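Local coordinates for protein AlbC (Streptomyces noursei, PDB 3OQV) that catalyses the ATP-independent formation of cyclodipeptides such as cyclo(L-phenylalanyl-L-leucyl) from aminoacyl-tRNAs in the biosynthesis of the antibacterial albonoursin, at residues A[40-44]-A[45-49]; A[229-232]-A[233-236]; A[155-158]-A[159-162]; A[52-56]-A[57-61]. All coordinates share one frame; numbering follows the deposited sequence.

Contact 1: A[40-44]-A[45-49]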
loop_
_atom_site.group_PDB
_atom_site.type_symbol
_atom_site.label_atom_id
_atom_site.label_comp_id
_atom_site.label_asym_id
_atom_site.label_seq_id
_atom_site.Cartn_x
_atom_site.Cartn_y
_atom_site.Cartn_z
ATOM N N ASN A 40 0.858 -8.565 -3.139
ATOM C CA ASN A 40 0.199 -9.104 -1.940
ATOM C C ASN A 40 -0.879 -10.139 -2.278
ATOM O O ASN A 40 -1.971 -9.779 -2.718
ATOM C CB ASN A 40 -0.416 -7.963 -1.124
ATOM C CG ASN A 40 -1.167 -8.453 0.103
ATOM O OD1 ASN A 40 -1.288 -9.660 0.333
ATOM N ND2 ASN A 40 -1.685 -7.513 0.900
ATOM N N SER A 41 -0.564 -11.422 -2.109
ATOM C CA SER A 41 -1.411 -12.467 -2.683
ATOM C C SER A 41 -2.696 -12.663 -1.872
ATOM O O SER A 41 -3.602 -13.386 -2.288
ATOM C CB SER A 41 -0.646 -13.785 -2.832
ATOM O OG SER A 41 -0.188 -14.258 -1.581
ATOM N N TYR A 42 -2.793 -11.967 -0.744
ATOM C CA TYR A 42 -4.052 -11.831 -0.033
ATOM C C TYR A 42 -5.168 -11.386 -0.963
ATOM O O TYR A 42 -6.313 -11.811 -0.814
ATOM C CB TYR A 42 -3.909 -10.835 1.110
ATOM C CG TYR A 42 -3.643 -11.487 2.443
ATOM C CD1 TYR A 42 -2.348 -11.590 2.944
ATOM C CD2 TYR A 42 -4.689 -11.991 3.211
ATOM C CE1 TYR A 42 -2.104 -12.178 4.180
ATOM C CE2 TYR A 42 -4.455 -12.580 4.444
ATOM C CZ TYR A 42 -3.163 -12.673 4.921
ATOM O OH TYR A 42 -2.932 -13.264 6.139
ATOM N N PHE A 43 -4.830 -10.520 -1.916
ATOM C CA PHE A 43 -5.834 -9.850 -2.746
ATOM C C PHE A 43 -6.202 -10.662 -3.992
ATOM O O PHE A 43 -6.018 -10.220 -5.129
ATOM C CB PHE A 43 -5.396 -8.420 -3.101
ATOM C CG PHE A 43 -5.600 -7.432 -1.978
ATOM C CD1 PHE A 43 -6.869 -6.973 -1.661
ATOM C CD2 PHE A 43 -4.537 -7.033 -1.189
ATOM C CE1 PHE A 43 -7.063 -6.077 -0.601
ATOM C CE2 PHE A 43 -4.718 -6.161 -0.126
ATOM C CZ PHE A 43 -5.984 -5.671 0.161
ATOM N N SER A 44 -6.717 -11.863 -3.753
ATOM C CA SER A 44 -7.627 -12.521 -4.683
ATOM C C SER A 44 -8.937 -11.749 -4.825
ATOM O O SER A 44 -9.293 -10.932 -3.970
ATOM C CB SER A 44 -7.921 -13.941 -4.204
ATOM O OG SER A 44 -8.622 -13.925 -2.970
ATOM N N GLN A 45 -9.696 -12.068 -5.868
ATOM C CA GLN A 45 -11.036 -11.517 -5.998
ATOM C C GLN A 45 -11.887 -11.819 -4.770
ATOM O O GLN A 45 -12.531 -10.921 -4.222
ATOM C CB GLN A 45 -11.735 -12.019 -7.259
ATOM C CG GLN A 45 -13.066 -11.320 -7.504
ATOM C CD GLN A 45 -13.613 -11.583 -8.887
ATOM O OE1 GLN A 45 -12.870 -11.945 -9.802
ATOM N NE2 GLN A 45 -14.926 -11.439 -9.041
ATOM N N LYS A 46 -11.899 -13.082 -4.352
ATOM C CA LYS A 46 -12.671 -13.480 -3.184
ATOM C C LYS A 46 -12.354 -12.612 -1.974
ATOM O O LYS A 46 -13.258 -12.106 -1.311
ATOM C CB LYS A 46 -12.425 -14.949 -2.843
ATOM C CG LYS A 46 -13.429 -15.523 -1.861
ATOM C CD LYS A 46 -14.840 -15.035 -2.170
ATOM C CE LYS A 46 -15.892 -15.872 -1.448
ATOM N NZ LYS A 46 -15.944 -17.273 -1.962
ATOM N N ASN A 47 -11.069 -12.449 -1.680
ATOM C CA ASN A 47 -10.660 -11.689 -0.504
ATOM C C ASN A 47 -10.894 -10.190 -0.653
ATOM O O ASN A 47 -11.204 -9.503 0.325
ATOM C CB ASN A 47 -9.198 -11.969 -0.153
ATOM C CG ASN A 47 -9.016 -13.302 0.559
ATOM O OD1 ASN A 47 -9.969 -13.868 1.095
ATOM N ND2 ASN A 47 -7.790 -13.799 0.577
ATOM N N THR A 48 -10.732 -9.688 -1.874
ATOM C CA THR A 48 -11.008 -8.288 -2.165
ATOM C C THR A 48 -12.477 -7.963 -1.919
ATOM O O THR A 48 -12.799 -7.011 -1.197
ATOM C CB THR A 48 -10.616 -7.918 -3.612
ATOM O OG1 THR A 48 -9.244 -8.263 -3.829
ATOM C CG2 THR A 48 -10.795 -6.422 -3.845
ATOM N N VAL A 49 -13.358 -8.815 -2.434
ATOM C CA VAL A 49 -14.791 -8.595 -2.291
ATOM C C VAL A 49 -15.215 -8.531 -0.827
ATOM O O VAL A 49 -15.926 -7.608 -0.423
ATOM C CB VAL A 49 -15.605 -9.671 -3.036
ATOM C CG1 VAL A 49 -17.075 -9.579 -2.675
ATOM C CG2 VAL A 49 -15.424 -9.509 -4.548
#

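Contact 2: A[229-232]-A[233-236]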
loop_
_atom_site.group_PDB
_atom_site.type_symbol
_atom_site.label_atom_id
_atom_site.label_comp_id
_atom_site.label_asym_id
_atom_site.label_seq_id
_atom_site.Cartn_x
_atom_site.Cartn_y
_atom_site.Cartn_z
ATOM N N VAL A 229 -5.788 -4.447 11.644
ATOM C CA VAL A 229 -5.454 -5.727 11.016
ATOM C C VAL A 229 -6.722 -6.423 10.536
ATOM O O VAL A 229 -7.735 -6.428 11.225
ATOM C CB VAL A 229 -4.634 -6.659 11.944
ATOM C CG1 VAL A 229 -5.430 -7.039 13.203
ATOM C CG2 VAL A 229 -4.189 -7.909 11.174
ATOM N N VAL A 230 -6.702 -6.905 9.302
ATOM C CA VAL A 230 -7.873 -7.579 8.770
ATOM C C VAL A 230 -7.534 -9.051 8.560
ATOM O O VAL A 230 -6.582 -9.374 7.859
ATOM C CB VAL A 230 -8.331 -6.917 7.452
ATOM C CG1 VAL A 230 -9.327 -7.796 6.744
ATOM C CG2 VAL A 230 -8.939 -5.538 7.744
ATOM N N ARG A 231 -8.256 -9.935 9.243
ATOM C CA ARG A 231 -7.982 -11.365 9.134
ATOM C C ARG A 231 -9.142 -12.064 8.430
ATOM O O ARG A 231 -10.302 -11.876 8.803
ATOM C CB ARG A 231 -7.735 -11.969 10.524
ATOM C CG ARG A 231 -6.601 -11.301 11.316
ATOM C CD ARG A 231 -6.286 -12.080 12.597
ATOM N NE ARG A 231 -5.299 -11.417 13.449
ATOM C CZ ARG A 231 -5.612 -10.673 14.510
ATOM N NH1 ARG A 231 -6.883 -10.452 14.804
ATOM N NH2 ARG A 231 -4.661 -10.138 15.268
ATOM N N PRO A 232 -8.844 -12.788 7.339
ATOM C CA PRO A 232 -9.906 -13.243 6.447
ATOM C C PRO A 232 -10.978 -14.054 7.159
ATOM O O PRO A 232 -12.161 -13.958 6.820
ATOM C CB PRO A 232 -9.152 -14.111 5.439
ATOM C CG PRO A 232 -7.827 -13.417 5.307
ATOM C CD PRO A 232 -7.517 -12.869 6.695
ATOM N N GLN A 233 -10.580 -14.840 8.151
ATOM C CA GLN A 233 -11.554 -15.652 8.867
ATOM C C GLN A 233 -12.399 -14.815 9.823
ATOM O O GLN A 233 -13.542 -15.161 10.120
ATOM C CB GLN A 233 -10.866 -16.808 9.592
ATOM C CG GLN A 233 -10.456 -17.943 8.657
ATOM C CD GLN A 233 -11.616 -18.460 7.810
ATOM O OE1 GLN A 233 -12.617 -18.957 8.338
ATOM N NE2 GLN A 233 -11.481 -18.356 6.488
ATOM N N GLU A 234 -11.850 -13.689 10.268
ATOM C CA GLU A 234 -12.611 -12.740 11.073
ATOM C C GLU A 234 -13.571 -11.918 10.219
ATOM O O GLU A 234 -14.673 -11.582 10.655
ATOM C CB GLU A 234 -11.674 -11.830 11.878
ATOM C CG GLU A 234 -11.158 -12.488 13.154
ATOM C CD GLU A 234 -9.983 -11.753 13.788
ATOM O OE1 GLU A 234 -9.535 -10.717 13.238
ATOM O OE2 GLU A 234 -9.512 -12.211 14.858
ATOM N N LEU A 235 -13.152 -11.604 8.997
ATOM C CA LEU A 235 -14.072 -11.094 7.992
ATOM C C LEU A 235 -15.249 -12.045 7.825
ATOM O O LEU A 235 -16.393 -11.679 8.089
ATOM C CB LEU A 235 -13.355 -10.901 6.655
ATOM C CG LEU A 235 -12.444 -9.677 6.552
ATOM C CD1 LEU A 235 -12.116 -9.367 5.098
ATOM C CD2 LEU A 235 -13.089 -8.478 7.222
ATOM N N ALA A 236 -14.957 -13.272 7.404
ATOM C CA ALA A 236 -15.996 -14.266 7.150
ATOM C C ALA A 236 -16.796 -14.524 8.417
ATOM O O ALA A 236 -18.016 -14.685 8.374
ATOM C CB ALA A 236 -15.378 -15.559 6.635
HETATM O O HOH W 1 -9.345 -9.002 11.486
#

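Contact 3: A[155-158]-A[159-162]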
loop_
_atom_site.group_PDB
_atom_site.type_symbol
_atom_site.label_atom_id
_atom_site.label_comp_id
_atom_site.label_asym_id
_atom_site.label_seq_id
_atom_site.Cartn_x
_atom_site.Cartn_y
_atom_site.Cartn_z
ATOM N N ALA A 155 11.598 -5.923 4.256
ATOM C CA ALA A 155 10.431 -6.786 4.108
ATOM C C ALA A 155 9.919 -6.806 2.675
ATOM O O ALA A 155 9.583 -7.862 2.155
ATOM C CB ALA A 155 9.314 -6.387 5.086
ATOM N N VAL A 156 9.872 -5.642 2.028
ATOM C CA VAL A 156 9.480 -5.578 0.625
ATOM C C VAL A 156 10.444 -6.390 -0.237
ATOM O O VAL A 156 10.020 -7.186 -1.079
ATOM C CB VAL A 156 9.461 -4.120 0.101
ATOM C CG1 VAL A 156 9.296 -4.101 -1.413
ATOM C CG2 VAL A 156 8.361 -3.304 0.791
ATOM N N VAL A 157 11.741 -6.179 -0.033
ATOM C CA VAL A 157 12.748 -6.860 -0.833
ATOM C C VAL A 157 12.650 -8.365 -0.623
ATOM O O VAL A 157 12.560 -9.135 -1.580
ATOM C CB VAL A 157 14.180 -6.390 -0.472
ATOM C CG1 VAL A 157 15.204 -7.326 -1.091
ATOM C CG2 VAL A 157 14.409 -4.964 -0.971
ATOM N N MET A 158 12.629 -8.775 0.640
ATOM C CA MET A 158 12.769 -10.185 0.976
ATOM C C MET A 158 11.528 -10.956 0.547
ATOM O O MET A 158 11.545 -12.180 0.454
ATOM C CB MET A 158 13.031 -10.363 2.474
ATOM C CG MET A 158 14.418 -9.888 2.913
ATOM S SD MET A 158 15.782 -10.841 2.186
ATOM C CE MET A 158 14.959 -12.406 1.862
ATOM N N ASN A 159 10.482 -10.223 0.196
ATOM C CA ASN A 159 9.206 -10.844 -0.125
ATOM C C ASN A 159 8.758 -10.561 -1.552
ATOM O O ASN A 159 7.622 -10.855 -1.922
ATOM C CB ASN A 159 8.129 -10.420 0.880
ATOM C CG ASN A 159 8.409 -10.935 2.292
ATOM O OD1 ASN A 159 8.561 -12.141 2.506
ATOM N ND2 ASN A 159 8.498 -10.019 3.255
ATOM N N ARG A 160 9.684 -10.063 -2.365
ATOM C CA ARG A 160 9.378 -9.643 -3.733
ATOM C C ARG A 160 9.026 -10.821 -4.634
ATOM O O ARG A 160 9.504 -11.942 -4.428
ATOM C CB ARG A 160 10.557 -8.875 -4.333
ATOM C CG ARG A 160 11.802 -9.735 -4.546
ATOM C CD ARG A 160 13.021 -8.880 -4.845
ATOM N NE ARG A 160 14.155 -9.675 -5.311
ATOM C CZ ARG A 160 15.009 -10.290 -4.505
ATOM N NH1 ARG A 160 14.830 -10.237 -3.192
ATOM N NH2 ARG A 160 16.041 -10.959 -5.009
ATOM N N PRO A 161 8.206 -10.561 -5.657
ATOM C CA PRO A 161 7.900 -11.504 -6.735
ATOM C C PRO A 161 9.163 -12.087 -7.353
ATOM O O PRO A 161 10.189 -11.413 -7.389
ATOM C CB PRO A 161 7.186 -10.624 -7.765
ATOM C CG PRO A 161 6.580 -9.519 -6.951
ATOM C CD PRO A 161 7.575 -9.245 -5.874
ATOM N N GLY A 162 9.077 -13.323 -7.843
ATOM C CA GLY A 162 10.029 -13.840 -8.827
ATOM C C GLY A 162 11.136 -14.669 -8.198
ATOM O O GLY A 162 11.084 -14.990 -7.011
#

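Contact 4: A[52-56]-A[57-61]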
loop_
_atom_site.group_PDB
_atom_site.type_symbol
_atom_site.label_atom_id
_atom_site.label_comp_id
_atom_site.label_asym_id
_atom_site.label_seq_id
_atom_site.Cartn_x
_atom_site.Cartn_y
_atom_site.Cartn_z
ATOM N N LEU A 52 -13.857 -5.233 0.730
ATOM C CA LEU A 52 -14.674 -4.122 0.256
ATOM C C LEU A 52 -16.022 -4.053 0.971
ATOM O O LEU A 52 -16.479 -2.969 1.351
ATOM C CB LEU A 52 -14.889 -4.214 -1.257
ATOM C CG LEU A 52 -13.668 -3.925 -2.128
ATOM C CD1 LEU A 52 -13.976 -4.164 -3.608
ATOM C CD2 LEU A 52 -13.191 -2.495 -1.890
ATOM N N GLN A 53 -16.660 -5.207 1.149
ATOM C CA GLN A 53 -17.963 -5.256 1.794
ATOM C C GLN A 53 -17.824 -4.870 3.261
ATOM O O GLN A 53 -18.602 -4.078 3.790
ATOM C CB GLN A 53 -18.555 -6.661 1.685
ATOM C CG GLN A 53 -19.014 -7.035 0.287
ATOM C CD GLN A 53 -19.476 -8.478 0.198
ATOM O OE1 GLN A 53 -18.754 -9.399 0.584
ATOM N NE2 GLN A 53 -20.685 -8.682 -0.315
ATOM N N TRP A 54 -16.820 -5.442 3.910
ATOM C CA TRP A 54 -16.528 -5.125 5.295
ATOM C C TRP A 54 -16.351 -3.624 5.488
ATOM O O TRP A 54 -16.920 -3.042 6.411
ATOM C CB TRP A 54 -15.268 -5.863 5.739
ATOM C CG TRP A 54 -14.895 -5.608 7.165
ATOM C CD1 TRP A 54 -15.396 -6.232 8.271
ATOM C CD2 TRP A 54 -13.897 -4.696 7.637
ATOM N NE1 TRP A 54 -14.782 -5.748 9.405
ATOM C CE2 TRP A 54 -13.871 -4.793 9.042
ATOM C CE3 TRP A 54 -13.033 -3.795 7.005
ATOM C CZ2 TRP A 54 -13.009 -4.027 9.827
ATOM C CZ3 TRP A 54 -12.187 -3.031 7.787
ATOM C CH2 TRP A 54 -12.162 -3.170 9.179
ATOM N N ALA A 55 -15.568 -2.999 4.611
ATOM C CA ALA A 55 -15.270 -1.575 4.743
ATOM C C ALA A 55 -16.478 -0.727 4.381
ATOM O O ALA A 55 -16.779 0.262 5.058
ATOM C CB ALA A 55 -14.079 -1.191 3.882
ATOM N N GLY A 56 -17.172 -1.122 3.316
ATOM C CA GLY A 56 -18.412 -0.468 2.912
ATOM C C GLY A 56 -19.439 -0.379 4.026
ATOM O O GLY A 56 -20.305 0.502 4.012
ATOM N N GLN A 57 -19.365 -1.297 4.985
ATOM C CA GLN A 57 -20.330 -1.306 6.084
ATOM C C GLN A 57 -19.873 -0.475 7.274
ATOM O O GLN A 57 -20.688 -0.073 8.101
ATOM C CB GLN A 57 -20.632 -2.732 6.536
ATOM C CG GLN A 57 -21.735 -3.403 5.748
ATOM C CD GLN A 57 -21.497 -4.891 5.586
ATOM O OE1 GLN A 57 -21.141 -5.581 6.545
ATOM N NE2 GLN A 57 -21.666 -5.390 4.366
ATOM N N ARG A 58 -18.570 -0.232 7.370
ATOM C CA ARG A 58 -17.990 0.315 8.590
ATOM C C ARG A 58 -17.531 1.763 8.426
ATOM O O ARG A 58 -17.357 2.474 9.415
ATOM C CB ARG A 58 -16.842 -0.572 9.084
ATOM C CG ARG A 58 -17.227 -2.047 9.162
ATOM C CD ARG A 58 -16.318 -2.835 10.065
ATOM N NE ARG A 58 -17.062 -3.883 10.764
ATOM C CZ ARG A 58 -17.927 -4.702 10.172
ATOM N NH1 ARG A 58 -18.123 -4.628 8.857
ATOM N NH2 ARG A 58 -18.552 -5.629 10.881
ATOM N N PHE A 59 -17.383 2.211 7.183
ATOM C CA PHE A 59 -16.732 3.497 6.913
ATOM C C PHE A 59 -17.539 4.349 5.938
ATOM O O PHE A 59 -18.100 3.840 4.966
ATOM C CB PHE A 59 -15.298 3.293 6.400
ATOM C CG PHE A 59 -14.397 2.628 7.394
ATOM C CD1 PHE A 59 -13.835 3.356 8.440
ATOM C CD2 PHE A 59 -14.182 1.259 7.343
ATOM C CE1 PHE A 59 -13.044 2.739 9.395
ATOM C CE2 PHE A 59 -13.396 0.632 8.287
ATOM C CZ PHE A 59 -12.825 1.370 9.322
ATOM N N GLU A 60 -17.627 5.640 6.243
ATOM C CA GLU A 60 -18.279 6.623 5.380
ATOM C C GLU A 60 -17.614 6.735 4.016
ATOM O O GLU A 60 -18.293 6.835 2.995
ATOM C CB GLU A 60 -18.280 7.999 6.061
ATOM N N ARG A 61 -16.283 6.758 4.007
ATOM C CA ARG A 61 -15.520 6.834 2.767
ATOM C C ARG A 61 -14.433 5.771 2.760
ATOM O O ARG A 61 -13.870 5.442 3.797
ATOM C CB ARG A 61 -14.870 8.215 2.627
ATOM C CG ARG A 61 -15.828 9.378 2.850
ATOM C CD ARG A 61 -15.096 10.720 2.835
ATOM N NE ARG A 61 -14.234 10.864 1.666
ATOM C CZ ARG A 61 -14.652 11.258 0.467
ATOM N NH1 ARG A 61 -15.934 11.540 0.266
ATOM N NH2 ARG A 61 -13.789 11.346 -0.543
#

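Contact 1: A[40-44]-A[45-49]
The carboxamide of Asn47 reaches back from the first turn of helix 45-58 to the loop before it, where ND2 donates to Tyr42 O over 2.8 Å, in the carbonyl plane and on a lone pair of that oxygen, which itself lies in the amide plane. With CG anti to its own carbonyl carbon (chi1 -78°), the side chain leans toward the N-terminal end of the helix. Ser44 points its hydroxyl the other way along the chain: OG accepts from Asn47 N at 3.1 Å, the side-chain bond of a helix N-cap. An alanine in place of Asn47 would probably leave Tyr42 O without this donor and the inverse gamma turn centred on Phe43 less firmly fixed to the helix. Ser44 O is gripped twice by Thr48, by N nearly along the C=O axis and by OG1 at 2.7 Å from above the carbonyl plane. The same OG1 sits in the plane of the Phe43 ring, 3.5 Å from CD1 at its edge. Further back, Asn40, a probable substrate-binding residue, closes an Asx turn through OD1 and Tyr42 N, while the rings of Tyr42 and Phe43 both meet His203.

Contact 2: A[229-232]-A[233-236]
The backbone passes from an extended course at Val230 and Arg231 into the first turn of helix 232-238, where Leu235 N donates to Arg231 O at 2.9 Å and Ala236 N to Pro232 O with an almost straight N-H...O angle of 175°. Arg231 and Glu234 lie side by side and point the same way. The arginine chain is extended from CG to NE, which carries NH1 out to the carboxylate: it meets OE1 at 3.1 Å in a salt bridge and OE2 through a weak bond. OE1 offers its syn lone pair and lies close to the guanidinium plane, although the carboxylate itself is turned 81° from that plane. On one face of the guanidinium rests Val229 CG1. A water joins this pair to the backbone, donating to Val229 O and Glu234 OE1 and accepting from Arg231 N.

Arg231 is the N-cap residue of the helix that follows strand 225-229, an outermost strand of the parallel Rossmann-type sheet, and Pro232 occupies the first helical position, where its missing N-H costs no helical bond. Toward the protein interior, Leu235 crosses Val230 obliquely, both its CG and CD1 lying 3.6 Å from Val230 CG1. An alanine in place of Leu235 would lack the branched end, and a gap would probably open between Val230, Met50 and Trp54. Val230 itself is held to Tyr202 by backbone hydrogen bonds and packs on Leu51 and Cys201.

Contact 3: A[155-158]-A[159-162]
Arg160 folds back on the end of helix 143-158 and donates twice to one carbonyl oxygen, Val157 O: NH1 reaches it at 3.0 Å and the backbone N at 3.1 Å. The two donors approach from opposite faces of the carbonyl plane, and neither lies on a lone pair. The side-chain bond is fairly straight, with an N-H...O angle of 162°, and the oxygen lies in the guanidinium plane. CG of Arg160 stands between the backbone N and the carbonyl carbon (chi1 67°); from there the extended chain runs past Val157 O, with CG 3.1 Å from that oxygen, and brings NH1 to it edge-on. The stronger charge partner of the guanidinium is Asp78, bound through NE in a salt bridge, so the arginine joins this helix end to helix 71-78.

Asn159 sends its amide back along the helix, on another side from Arg160: ND2 makes a short but bent, weak bond to Ala155 O at 2.7 Å. Around these polar groups the packing is modest. Val157 runs alongside Arg160, its CG1 3.6 Å from NH1, and is itself covered by Met74, His171 and Ile167. Val156 faces Tyr178 and Val179, probable substrate-binding residues of helix 169-193. Carbonyls near the C-terminal end of helix 143-158 are thus met by the backbone and side chains of the residues that follow, where the chain leaves for the loop to helix 169-193.

Contact 4: A[52-56]-A[57-61]
In the beta-alpha-beta unit of strand 29-37, helix 45-58 and strand 59-67, this contact lies where the helix ends and the second strand begins, and Trp54 carries most of it. Arg58 lies across the indole at about a right angle, its guanidinium only 7° from parallel to the ring. CD rests over the five-membered ring, 3.6 Å from the centroid, in a CH-pi contact. The bend at chi3 (145°) brings NH1 round to Trp54 O, which it meets at 3.2 Å in the carbonyl plane, on a lone pair. Phe59 approaches the indole by its edge: CE2 stands 3.9 Å from Trp54 CZ3 in an offset edge-to-face pair with planes 61° apart. CD2 of the same ring touches Ala55 CB at 4.2 Å. Ala55 O takes two backbone donors, Arg58 N from above its plane and Phe59 N at 2.9 Å. Beyond the two segments, Trp54 packs on Cys201 and Phe59 on Ala32 and Val199, toward the sheet. Arg58 thus lays its CD and its guanidinium on the indole face and turns an N-H to a backbone carbonyl near the helix C-terminus, where the helix dipole would be expected to suit a positive charge.

From the N terminus, contact 1 closes the loop between strand 29-37 and the start of helix 45-58, and contact 4 closes the other end of that helix, where the chain turns into strand 59-67. Contact 3 follows at the end of helix 143-158, and contact 2 comes last, between edge strand 225-229 and helix 232-238. The four run in series; none nests in or crosses another. In space contact 2 meets the loop before helix 45-58 and the helix's later turns: Pro232 CG packs on Tyr42 CE2 of contact 1, and Leu235 CD2 on Trp54 CD1 of contact 4 at 3.4 Å. Contact 3 stands apart, its centre about 30 Å from that of contact 4, across the chain's centre.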